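Local coordinates for protein enterotoxin SEN variant (Staphylococcus aureus, PDB 6KRY) that probably acts as a superantigenic toxin, being a staphylococcal enterotoxin built from an OB-fold domain joined to a beta-grasp domain, at residues N20-Y25 against K156-Y161; G106-D111 against T139-V144; V144-L149 against Q186-D191; E148-V153 against F204-D209. All coordinates share one frame; numbering follows the deposited sequence.

Contact 1: N20-Y25 against K156-Y161; sequences NLTSYY and KLENLY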
# COMPACT_ATOMS: atom_id res chain seq x y z
N ASN A 20 -4.56 -14.12 -7.12
CA ASN A 20 -4.64 -13.52 -5.76
C ASN A 20 -4.31 -12.01 -5.80
O ASN A 20 -5.01 -11.25 -5.15
CB ASN A 20 -3.74 -14.26 -4.79
CG ASN A 20 -4.34 -15.61 -4.46
OD1 ASN A 20 -3.74 -16.64 -4.71
ND2 ASN A 20 -5.57 -15.60 -4.00
N LEU A 21 -3.31 -11.59 -6.59
CA LEU A 21 -3.01 -10.16 -6.73
C LEU A 21 -4.19 -9.41 -7.37
O LEU A 21 -4.51 -8.29 -6.98
CB LEU A 21 -1.71 -9.96 -7.51
CG LEU A 21 -0.45 -10.37 -6.74
CD1 LEU A 21 0.76 -10.39 -7.66
CD2 LEU A 21 -0.20 -9.40 -5.60
N THR A 22 -4.83 -10.03 -8.35
CA THR A 22 -5.98 -9.42 -9.00
C THR A 22 -7.07 -9.10 -7.97
O THR A 22 -7.69 -8.02 -8.03
CB THR A 22 -6.53 -10.34 -10.10
OG1 THR A 22 -5.56 -10.57 -11.12
CG2 THR A 22 -7.75 -9.76 -10.77
N SER A 23 -7.36 -10.06 -7.07
CA SER A 23 -8.36 -9.85 -6.01
C SER A 23 -7.99 -8.64 -5.15
O SER A 23 -8.78 -7.76 -4.87
CB SER A 23 -8.48 -11.09 -5.18
OG SER A 23 -9.29 -10.82 -4.06
N TYR A 24 -6.72 -8.59 -4.74
CA TYR A 24 -6.22 -7.50 -3.89
C TYR A 24 -6.35 -6.11 -4.53
O TYR A 24 -6.52 -5.11 -3.80
CB TYR A 24 -4.77 -7.76 -3.50
CG TYR A 24 -4.64 -8.32 -2.11
CD1 TYR A 24 -4.96 -7.54 -1.02
CD2 TYR A 24 -4.28 -9.64 -1.90
CE1 TYR A 24 -4.85 -8.05 0.27
CE2 TYR A 24 -4.16 -10.16 -0.62
CZ TYR A 24 -4.49 -9.38 0.47
OH TYR A 24 -4.38 -9.92 1.72
N TYR A 25 -6.32 -6.02 -5.87
CA TYR A 25 -6.29 -4.76 -6.56
C TYR A 25 -7.60 -4.54 -7.34
O TYR A 25 -7.69 -3.53 -8.02
CB TYR A 25 -5.04 -4.61 -7.43
CG TYR A 25 -3.80 -4.38 -6.61
CD1 TYR A 25 -3.65 -3.21 -5.87
CD2 TYR A 25 -2.87 -5.39 -6.41
CE1 TYR A 25 -2.56 -3.02 -5.04
CE2 TYR A 25 -1.77 -5.22 -5.59
CZ TYR A 25 -1.62 -4.02 -4.90
OH TYR A 25 -0.54 -3.84 -4.10
N LYS A 156 -6.23 1.85 -9.51
CA LYS A 156 -6.65 2.50 -10.75
C LYS A 156 -5.98 1.85 -11.97
O LYS A 156 -6.61 1.59 -13.02
CB LYS A 156 -6.32 3.98 -10.67
CG LYS A 156 -7.36 4.81 -9.95
CD LYS A 156 -7.91 5.89 -10.86
CE LYS A 156 -8.26 5.35 -12.23
NZ LYS A 156 -9.44 6.04 -12.81
N LEU A 157 -4.71 1.48 -11.83
CA LEU A 157 -4.06 0.80 -12.94
C LEU A 157 -4.70 -0.57 -13.20
O LEU A 157 -4.74 -1.04 -14.38
CB LEU A 157 -2.56 0.62 -12.70
CG LEU A 157 -1.71 1.87 -12.62
CD1 LEU A 157 -0.27 1.52 -12.27
CD2 LEU A 157 -1.76 2.69 -13.90
N GLU A 158 -5.11 -1.26 -12.15
CA GLU A 158 -5.71 -2.60 -12.34
C GLU A 158 -7.02 -2.39 -13.12
O GLU A 158 -7.32 -3.15 -14.01
CB GLU A 158 -5.93 -3.33 -11.02
CG GLU A 158 -6.68 -4.65 -11.14
CD GLU A 158 -6.05 -5.66 -12.09
OE1 GLU A 158 -6.82 -6.45 -12.73
OE2 GLU A 158 -4.81 -5.66 -12.17
N ASN A 159 -7.77 -1.34 -12.77
CA ASN A 159 -9.06 -1.08 -13.39
C ASN A 159 -8.84 -0.73 -14.88
O ASN A 159 -9.55 -1.27 -15.73
CB ASN A 159 -9.85 0.01 -12.66
CG ASN A 159 -11.15 0.30 -13.38
OD1 ASN A 159 -11.19 1.21 -14.19
ND2 ASN A 159 -12.18 -0.50 -13.15
N LEU A 160 -7.86 0.12 -15.20
CA LEU A 160 -7.68 0.67 -16.56
C LEU A 160 -6.87 -0.27 -17.46
O LEU A 160 -7.13 -0.30 -18.67
CB LEU A 160 -6.98 2.04 -16.49
CG LEU A 160 -7.72 3.15 -15.73
CD1 LEU A 160 -6.85 4.38 -15.57
CD2 LEU A 160 -9.04 3.51 -16.38
N TYR A 161 -5.87 -0.98 -16.91
CA TYR A 161 -4.90 -1.70 -17.72
C TYR A 161 -4.80 -3.21 -17.42
O TYR A 161 -4.00 -3.88 -18.05
CB TYR A 161 -3.51 -1.09 -17.54
CG TYR A 161 -3.45 0.33 -18.04
CD1 TYR A 161 -3.40 0.62 -19.39
CD2 TYR A 161 -3.45 1.38 -17.15
CE1 TYR A 161 -3.36 1.94 -19.85
CE2 TYR A 161 -3.39 2.70 -17.58
CZ TYR A 161 -3.37 2.98 -18.93
OH TYR A 161 -3.34 4.28 -19.33

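Contact 2: G106-D111 against T139-V144; sequences GVTIYD and TKKAKV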
# COMPACT_ATOMS: atom_id res chain seq x y z
N GLY A 106 1.67 1.54 7.13
CA GLY A 106 0.43 2.24 6.80
C GLY A 106 -0.02 3.24 7.87
O GLY A 106 -1.13 3.73 7.80
N VAL A 107 0.86 3.61 8.81
CA VAL A 107 0.49 4.39 9.97
C VAL A 107 1.08 5.81 9.93
O VAL A 107 2.24 6.03 9.64
CB VAL A 107 0.89 3.65 11.27
CG1 VAL A 107 0.74 4.51 12.53
CG2 VAL A 107 0.04 2.40 11.40
N THR A 108 0.21 6.77 10.25
CA THR A 108 0.58 8.16 10.44
C THR A 108 -0.05 8.65 11.75
O THR A 108 -1.17 8.25 12.09
CB THR A 108 0.14 9.05 9.26
OG1 THR A 108 -1.25 8.79 8.99
CG2 THR A 108 1.01 8.79 8.04
N ILE A 109 0.67 9.52 12.45
CA ILE A 109 0.13 10.29 13.60
C ILE A 109 -1.10 11.06 13.10
O ILE A 109 -1.08 11.64 12.01
CB ILE A 109 1.24 11.19 14.19
CG1 ILE A 109 2.34 10.38 14.90
CG2 ILE A 109 0.66 12.28 15.09
CD1 ILE A 109 1.91 9.66 16.13
N TYR A 110 -2.19 11.02 13.88
CA TYR A 110 -3.41 11.64 13.52
C TYR A 110 -3.34 13.14 13.80
O TYR A 110 -3.71 13.92 12.94
CB TYR A 110 -4.58 11.02 14.30
CG TYR A 110 -5.85 11.83 14.24
CD1 TYR A 110 -6.68 11.78 13.14
CD2 TYR A 110 -6.21 12.65 15.30
CE1 TYR A 110 -7.85 12.52 13.10
CE2 TYR A 110 -7.36 13.42 15.26
CZ TYR A 110 -8.20 13.33 14.17
OH TYR A 110 -9.33 14.09 14.12
N ASP A 111 -2.90 13.52 15.02
CA ASP A 111 -2.99 14.88 15.53
C ASP A 111 -2.10 15.78 14.67
O ASP A 111 -0.94 15.50 14.52
CB ASP A 111 -2.57 14.97 17.01
CG ASP A 111 -3.58 14.24 17.87
OD1 ASP A 111 -4.76 14.66 17.86
OD2 ASP A 111 -3.22 13.20 18.43
N THR A 139 -5.56 12.57 -0.96
CA THR A 139 -5.37 12.22 0.46
C THR A 139 -5.75 13.43 1.30
O THR A 139 -5.66 14.58 0.84
CB THR A 139 -3.94 11.75 0.77
OG1 THR A 139 -3.83 11.31 2.11
CG2 THR A 139 -2.89 12.82 0.54
N LYS A 140 -6.14 13.15 2.54
CA LYS A 140 -6.46 14.18 3.49
C LYS A 140 -5.32 14.40 4.48
O LYS A 140 -5.49 15.11 5.47
CB LYS A 140 -7.75 13.83 4.24
CG LYS A 140 -9.01 14.37 3.58
CD LYS A 140 -9.59 15.62 4.26
CE LYS A 140 -10.98 15.95 3.75
NZ LYS A 140 -11.68 16.92 4.62
N LYS A 141 -4.16 13.81 4.21
CA LYS A 141 -3.03 13.75 5.15
C LYS A 141 -1.87 14.57 4.64
O LYS A 141 -1.54 14.48 3.46
CB LYS A 141 -2.58 12.30 5.31
CG LYS A 141 -3.70 11.35 5.72
CD LYS A 141 -3.26 9.90 5.87
CE LYS A 141 -4.40 9.06 6.41
NZ LYS A 141 -4.27 7.64 6.08
N ALA A 142 -1.26 15.36 5.53
CA ALA A 142 -0.08 16.18 5.18
C ALA A 142 1.13 15.27 4.96
O ALA A 142 1.83 15.39 3.97
CB ALA A 142 0.19 17.24 6.23
N LYS A 143 1.35 14.36 5.91
CA LYS A 143 2.25 13.25 5.84
C LYS A 143 1.42 12.01 5.49
O LYS A 143 0.48 11.71 6.22
CB LYS A 143 2.95 12.97 7.17
CG LYS A 143 3.98 14.00 7.59
CD LYS A 143 4.82 13.53 8.74
CE LYS A 143 5.78 14.62 9.12
NZ LYS A 143 6.64 14.25 10.27
N VAL A 144 1.83 11.29 4.44
CA VAL A 144 1.07 10.16 3.89
C VAL A 144 2.03 9.01 3.64
O VAL A 144 3.20 9.24 3.29
CB VAL A 144 0.28 10.58 2.62
CG1 VAL A 144 1.19 10.92 1.45
CG2 VAL A 144 -0.73 9.54 2.18
O HOH W 1 -1.82 6.55 7.37

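Contact 3: V144-L149 against Q186-D191; sequences VTVQEL and QSFYYD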
# COMPACT_ATOMS: atom_id res chain seq x y z
N VAL A 144 1.83 11.29 4.44
CA VAL A 144 1.07 10.16 3.89
C VAL A 144 2.03 9.01 3.64
O VAL A 144 3.20 9.24 3.29
CB VAL A 144 0.28 10.58 2.62
CG1 VAL A 144 1.19 10.92 1.45
CG2 VAL A 144 -0.73 9.54 2.18
N THR A 145 1.58 7.78 3.88
CA THR A 145 2.47 6.66 3.59
C THR A 145 2.52 6.42 2.07
O THR A 145 1.54 6.64 1.34
CB THR A 145 2.11 5.35 4.28
OG1 THR A 145 0.85 4.93 3.77
CG2 THR A 145 2.13 5.52 5.79
N VAL A 146 3.70 5.98 1.64
CA VAL A 146 3.85 5.54 0.27
C VAL A 146 2.82 4.43 -0.00
O VAL A 146 2.23 4.36 -1.10
CB VAL A 146 5.31 5.15 -0.01
CG1 VAL A 146 5.45 4.53 -1.39
CG2 VAL A 146 6.23 6.36 0.08
N GLN A 147 2.60 3.55 0.98
CA GLN A 147 1.66 2.47 0.79
C GLN A 147 0.29 3.02 0.32
O GLN A 147 -0.34 2.48 -0.58
CB GLN A 147 1.53 1.64 2.06
CG GLN A 147 0.53 0.50 1.93
CD GLN A 147 0.37 -0.40 3.12
OE1 GLN A 147 -0.35 -1.39 3.03
NE2 GLN A 147 1.02 -0.10 4.24
N GLU A 148 -0.18 4.08 0.98
CA GLU A 148 -1.49 4.67 0.63
C GLU A 148 -1.49 5.14 -0.82
O GLU A 148 -2.42 4.84 -1.57
CB GLU A 148 -1.85 5.80 1.58
CG GLU A 148 -3.15 6.48 1.20
CD GLU A 148 -3.71 7.44 2.25
OE1 GLU A 148 -3.28 7.38 3.44
OE2 GLU A 148 -4.53 8.29 1.84
N LEU A 149 -0.45 5.88 -1.21
CA LEU A 149 -0.33 6.42 -2.60
C LEU A 149 -0.23 5.28 -3.62
O LEU A 149 -0.93 5.30 -4.63
CB LEU A 149 0.88 7.35 -2.72
CG LEU A 149 0.91 8.54 -1.76
CD1 LEU A 149 2.09 9.45 -2.05
CD2 LEU A 149 -0.41 9.32 -1.81
N GLN A 186 15.73 12.23 -3.50
CA GLN A 186 16.02 11.28 -4.55
C GLN A 186 14.70 10.55 -4.85
O GLN A 186 13.98 10.16 -3.96
CB GLN A 186 17.21 10.41 -4.13
CG GLN A 186 17.29 9.02 -4.74
CD GLN A 186 17.84 8.97 -6.14
OE1 GLN A 186 17.72 9.91 -6.93
NE2 GLN A 186 18.47 7.85 -6.48
N SER A 187 14.36 10.45 -6.13
CA SER A 187 13.17 9.74 -6.52
C SER A 187 13.40 8.24 -6.28
O SER A 187 14.53 7.79 -6.13
CB SER A 187 12.86 10.05 -7.93
OG SER A 187 13.83 9.44 -8.76
N PHE A 188 12.32 7.46 -6.22
CA PHE A 188 12.44 6.02 -6.06
C PHE A 188 11.26 5.36 -6.76
O PHE A 188 10.25 6.03 -7.04
CB PHE A 188 12.46 5.63 -4.58
CG PHE A 188 11.26 6.09 -3.80
CD1 PHE A 188 11.18 7.38 -3.32
CD2 PHE A 188 10.19 5.23 -3.56
CE1 PHE A 188 10.08 7.80 -2.59
CE2 PHE A 188 9.09 5.65 -2.83
CZ PHE A 188 9.05 6.93 -2.33
N TYR A 189 11.40 4.07 -7.03
CA TYR A 189 10.39 3.37 -7.75
C TYR A 189 10.15 1.99 -7.13
O TYR A 189 10.98 1.49 -6.38
CB TYR A 189 10.76 3.29 -9.23
CG TYR A 189 11.79 2.25 -9.61
CD1 TYR A 189 13.14 2.56 -9.69
CD2 TYR A 189 11.41 0.95 -9.94
CE1 TYR A 189 14.08 1.61 -10.07
CE2 TYR A 189 12.33 -0.00 -10.31
CZ TYR A 189 13.67 0.33 -10.40
OH TYR A 189 14.58 -0.61 -10.80
N TYR A 190 8.97 1.44 -7.43
CA TYR A 190 8.66 0.05 -7.23
C TYR A 190 8.39 -0.61 -8.59
O TYR A 190 7.82 0.02 -9.50
CB TYR A 190 7.43 -0.13 -6.35
CG TYR A 190 7.55 0.37 -4.94
CD1 TYR A 190 8.68 0.14 -4.17
CD2 TYR A 190 6.49 1.02 -4.33
CE1 TYR A 190 8.80 0.61 -2.87
CE2 TYR A 190 6.57 1.47 -3.02
CZ TYR A 190 7.73 1.25 -2.28
OH TYR A 190 7.83 1.67 -0.99
N ASP A 191 8.81 -1.86 -8.72
CA ASP A 191 8.51 -2.66 -9.85
C ASP A 191 7.18 -3.37 -9.58
O ASP A 191 7.08 -4.13 -8.62
CB ASP A 191 9.67 -3.64 -10.07
CG ASP A 191 9.51 -4.70 -11.14
OD1 ASP A 191 8.37 -4.85 -11.70
OD2 ASP A 191 10.54 -5.40 -11.42

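Contact 4: E148-V153 against F204-D209; sequences ELDTKV and FQFYSD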
# COMPACT_ATOMS: atom_id res chain seq x y z
N GLU A 148 -0.18 4.08 0.98
CA GLU A 148 -1.49 4.67 0.63
C GLU A 148 -1.49 5.14 -0.82
O GLU A 148 -2.42 4.84 -1.57
CB GLU A 148 -1.85 5.80 1.58
CG GLU A 148 -3.15 6.48 1.20
CD GLU A 148 -3.71 7.44 2.25
OE1 GLU A 148 -3.28 7.38 3.44
OE2 GLU A 148 -4.53 8.29 1.84
N LEU A 149 -0.45 5.88 -1.21
CA LEU A 149 -0.33 6.42 -2.60
C LEU A 149 -0.23 5.28 -3.62
O LEU A 149 -0.93 5.30 -4.63
CB LEU A 149 0.88 7.35 -2.72
CG LEU A 149 0.91 8.54 -1.76
CD1 LEU A 149 2.09 9.45 -2.05
CD2 LEU A 149 -0.41 9.32 -1.81
N ASP A 150 0.68 4.33 -3.37
CA ASP A 150 0.94 3.18 -4.23
C ASP A 150 -0.36 2.38 -4.43
O ASP A 150 -0.72 2.02 -5.55
CB ASP A 150 2.05 2.32 -3.64
CG ASP A 150 2.68 1.30 -4.57
OD1 ASP A 150 2.51 1.42 -5.80
OD2 ASP A 150 3.36 0.40 -4.02
N THR A 151 -1.07 2.10 -3.34
CA THR A 151 -2.24 1.29 -3.41
C THR A 151 -3.32 1.98 -4.25
O THR A 151 -3.93 1.34 -5.10
CB THR A 151 -2.80 0.98 -2.02
OG1 THR A 151 -1.81 0.26 -1.30
CG2 THR A 151 -4.07 0.17 -2.11
N LYS A 152 -3.54 3.29 -4.02
CA LYS A 152 -4.54 4.05 -4.77
C LYS A 152 -4.21 4.08 -6.27
O LYS A 152 -5.10 3.85 -7.13
CB LYS A 152 -4.64 5.45 -4.19
CG LYS A 152 -5.40 5.50 -2.88
CD LYS A 152 -5.48 6.87 -2.29
CE LYS A 152 -6.46 6.87 -1.13
NZ LYS A 152 -6.35 8.08 -0.28
N VAL A 153 -2.94 4.24 -6.62
CA VAL A 153 -2.51 4.14 -8.02
C VAL A 153 -2.73 2.73 -8.59
O VAL A 153 -3.29 2.58 -9.70
CB VAL A 153 -1.03 4.56 -8.18
CG1 VAL A 153 -0.50 4.34 -9.58
CG2 VAL A 153 -0.88 6.02 -7.84
N PHE A 204 3.06 -7.94 0.88
CA PHE A 204 3.03 -6.55 1.32
C PHE A 204 4.03 -6.27 2.43
O PHE A 204 4.05 -5.17 3.00
CB PHE A 204 1.59 -6.20 1.72
CG PHE A 204 0.60 -6.45 0.62
CD1 PHE A 204 0.80 -5.89 -0.63
CD2 PHE A 204 -0.51 -7.25 0.82
CE1 PHE A 204 -0.04 -6.20 -1.69
CE2 PHE A 204 -1.37 -7.54 -0.23
CZ PHE A 204 -1.15 -7.00 -1.47
N GLN A 205 4.86 -7.26 2.79
CA GLN A 205 5.84 -7.07 3.86
C GLN A 205 6.77 -5.87 3.59
O GLN A 205 7.23 -5.22 4.54
CB GLN A 205 6.63 -8.36 4.10
CG GLN A 205 7.65 -8.23 5.22
CD GLN A 205 8.27 -9.57 5.53
OE1 GLN A 205 8.00 -10.56 4.85
NE2 GLN A 205 9.06 -9.62 6.60
N PHE A 206 7.02 -5.52 2.33
CA PHE A 206 7.92 -4.41 2.04
C PHE A 206 7.37 -3.07 2.56
O PHE A 206 8.17 -2.12 2.74
CB PHE A 206 8.26 -4.31 0.54
CG PHE A 206 7.18 -3.84 -0.39
CD1 PHE A 206 6.12 -4.67 -0.74
CD2 PHE A 206 7.24 -2.58 -0.96
CE1 PHE A 206 5.15 -4.26 -1.65
CE2 PHE A 206 6.28 -2.18 -1.87
CZ PHE A 206 5.23 -2.99 -2.19
N TYR A 207 6.06 -2.98 2.78
CA TYR A 207 5.46 -1.74 3.33
C TYR A 207 5.75 -1.56 4.84
O TYR A 207 5.34 -0.53 5.41
CB TYR A 207 3.95 -1.74 3.07
CG TYR A 207 3.54 -1.57 1.63
CD1 TYR A 207 4.08 -0.58 0.83
CD2 TYR A 207 2.50 -2.32 1.11
CE1 TYR A 207 3.65 -0.42 -0.49
CE2 TYR A 207 2.07 -2.17 -0.20
CZ TYR A 207 2.65 -1.21 -1.01
OH TYR A 207 2.25 -1.07 -2.32
N SER A 208 6.42 -2.56 5.47
CA SER A 208 6.69 -2.57 6.90
C SER A 208 7.66 -1.44 7.29
O SER A 208 7.71 -1.11 8.48
CB SER A 208 7.16 -3.94 7.39
OG SER A 208 8.47 -4.18 6.94
N ASP A 209 8.32 -0.81 6.31
CA ASP A 209 9.21 0.31 6.56
C ASP A 209 8.42 1.58 6.90
O ASP A 209 9.00 2.56 7.39
CB ASP A 209 10.20 0.57 5.42
CG ASP A 209 9.58 1.01 4.10
OD1 ASP A 209 8.37 1.16 4.05
OD2 ASP A 209 10.35 1.17 3.09
O HOH W 2 -0.28 -1.38 -3.03

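Contact 1: N20-Y25 against K156-Y161
Thr22 is the first residue of 20-25 to meet the other helix, and its partner is Glu158. The methyl of Thr22 is turned anti to the backbone N (chi1 of OG1 -61°), and CG2 comes to 4.0 Å from Glu158 OE1, the two side chains crossing at about a right angle. Its hydroxyl takes no part: OG1 is hydrogen-bonded to Leu18 O, inside its own helix. One turn further on, Tyr25 forms the closer half of the contact. Its CA lies 6.2 Å from the CA of Glu158, near enough for backbone to touch side chain. The carbonyl oxygen Tyr25 O lies 3.5 Å from Glu158 CG, a van der Waals approach to the aliphatic stem, while Tyr25 CB sits 3.9 Å from Glu158 CB. Beyond CB the tyrosine ring turns off from 156-161 and meets the ring of Tyr164. Glu158 spans the gap with CG anti to its backbone N, and a bend at chi2 (57°) carries the carboxylate round toward Thr22. Its other oxygen, OE2, accepts a hydrogen bond from Tyr164 N, in the loop beyond the helix, which gives this buried acid one partner. No hydrogen bond joins the two segments. The contact thus sets helix 15-26 against the last turns of helix 146-161, joining the OB-fold and beta-grasp parts of the chain; from 156-161, Leu157 and Tyr161 also touch strand 218-225, while Tyr24 and Tyr25 reach strand 86-88.

Contact 2: G106-D111 against T139-V144
Thr108 carries the contact from the side of 106-111, pointing from its strand at Lys141 and Lys143. Its CB stands 4.1 Å from the carbonyl oxygen Lys143 O. From there the side chain divides. The methyl is the closer branch: Thr108 CG2 lies 3.5 Å from Lys143 O, and it also brushes the CA of Val144. The hydroxyl goes the other way, held between the backbone N and the carbonyl carbon (chi1 50°), where Thr108 OG1 passes 3.9 Å from Lys141 CD, slantwise across the extended lysine chain. A water donates to that oxygen at 2.8 Å (water O to Thr108 OG1). The same water gives its second proton to Gly106 O at 2.9 Å, and accepts from Lys141 NZ at 3.0 Å, so three groups from both segments share it. Lys141 NZ has a stronger partner in Glu148 OE1, with which it forms a salt bridge. The turn before the lysine is shaped by Thr139, whose OG1 accepts from Lys141 N (3.3 Å) in an ST turn and probably also hydrogen-bonds to Glu148 OE2. The joint lies between strand 100-109 of the OB-fold part and the chain entering strand 143-145 of the beta-grasp part. With no direct hydrogen bond between the two segments, one water links their polar groups, and the buried ammonium, paired with a carboxylate and solvated by that water, is consistent with a lysine that stays charged.

Contact 3: V144-L149 against Q186-D191
Thr145 OG1 accepts from Glu148 N at 3.1 Å, an N-cap bond that starts the helix whose first residue, Val146, packs against Phe188 and Tyr190. The capping bond is moderately straight, with an N-H...acceptor angle of 155°. Val146 alone bridges to 186-191, and each methyl has its nearest approach to a different ring. CG1, anti to the backbone N (chi1 173°), lies 3.6 Å from Tyr190 CE2 and 3.7 Å from the hydroxyl Tyr190 OH, approaching that ring obliquely. CG2 instead meets the rim of the other ring, near its plane, at 3.8 Å from Phe188 CZ; the valine and the phenylalanine come from opposite directions. The two rings, on alternate residues of one strand, both point at the helix, and the valine's methyls rest against both. Each has a further neighbour: Arg211 makes a cation-pi contact with Phe188, and Phe206 an edge-to-face one with Tyr190. No hydrogen bond crosses the contact, which is chiefly apolar. It places the first turn of helix 146-161 over strand 188-191, an outer strand of the five-stranded mixed sheet, the helix-on-sheet packing of the beta-grasp fold.

Contact 4: E148-V153 against F204-D209
Segment 148-153, within helix 146-161, and the short 3-10 turn around Phe206 stand well apart, the nearest CA atoms (Thr151 and Phe204) being 10.6 Å from each other, so that side chains, chiefly Asp150 and Tyr207, must span the gap. The turn is held by Tyr207 N to Phe204 O, and Gln205 O is gripped twice by Ser208, through N and through OG (2.9 Å each). Tyr207 extends across the gap, and its OH donates a short hydrogen bond of 2.5 Å to Asp150 OD2. The oxygen lies in the plane of the ring, at its edge, but the donor meets the carboxylate from above, 48° out of its plane, the two flat groups being 79° apart. Asp150 CG is anti to its backbone N, which directs the acid across to the turn. Its second oxygen, OD1, forms a salt bridge with Arg154. This buried pair lies near the centre of the chain, where helix 146-161 of the beta-grasp domain meets the loop leading to strand 212-214. A water donates both to Tyr207 OH (2.6 Å) and to Thr151 OG1 (2.8 Å), the latter also bonded to Gln147 O. Phe206 lies over one face of the tyrosine ring, its CZ 3.3 Å above the plane and offset toward the rim. Along the helix, Lys152 NZ pairs with Glu148 OE2 at 2.8 Å in a salt bridge, meeting it on the anti side.

In the fold
Helix 146-161 runs through contacts 1, 3 and 4, and one side of contact 2, 139-144, leads into it. Contacts 3 and 4 are the closest pair, with centres about 7 Å apart; Tyr190 CD2 comes to 3.2 Å from Asp150 OD2, and both contacts share Glu148 and Leu149. Glu148 ties contact 2 to this pair through a salt bridge from Lys141 and a probable hydrogen bond with Thr139. Contact 1 touches contact 4 through Tyr25 OH, 3.4 Å from Phe204 CE1, but stays clear of contact 2, their nearest atoms being about 12 Å apart on opposite sides of the chain's centre. Contacts 1 and 2 join the two domains; 3 and 4 lie within the beta-grasp range.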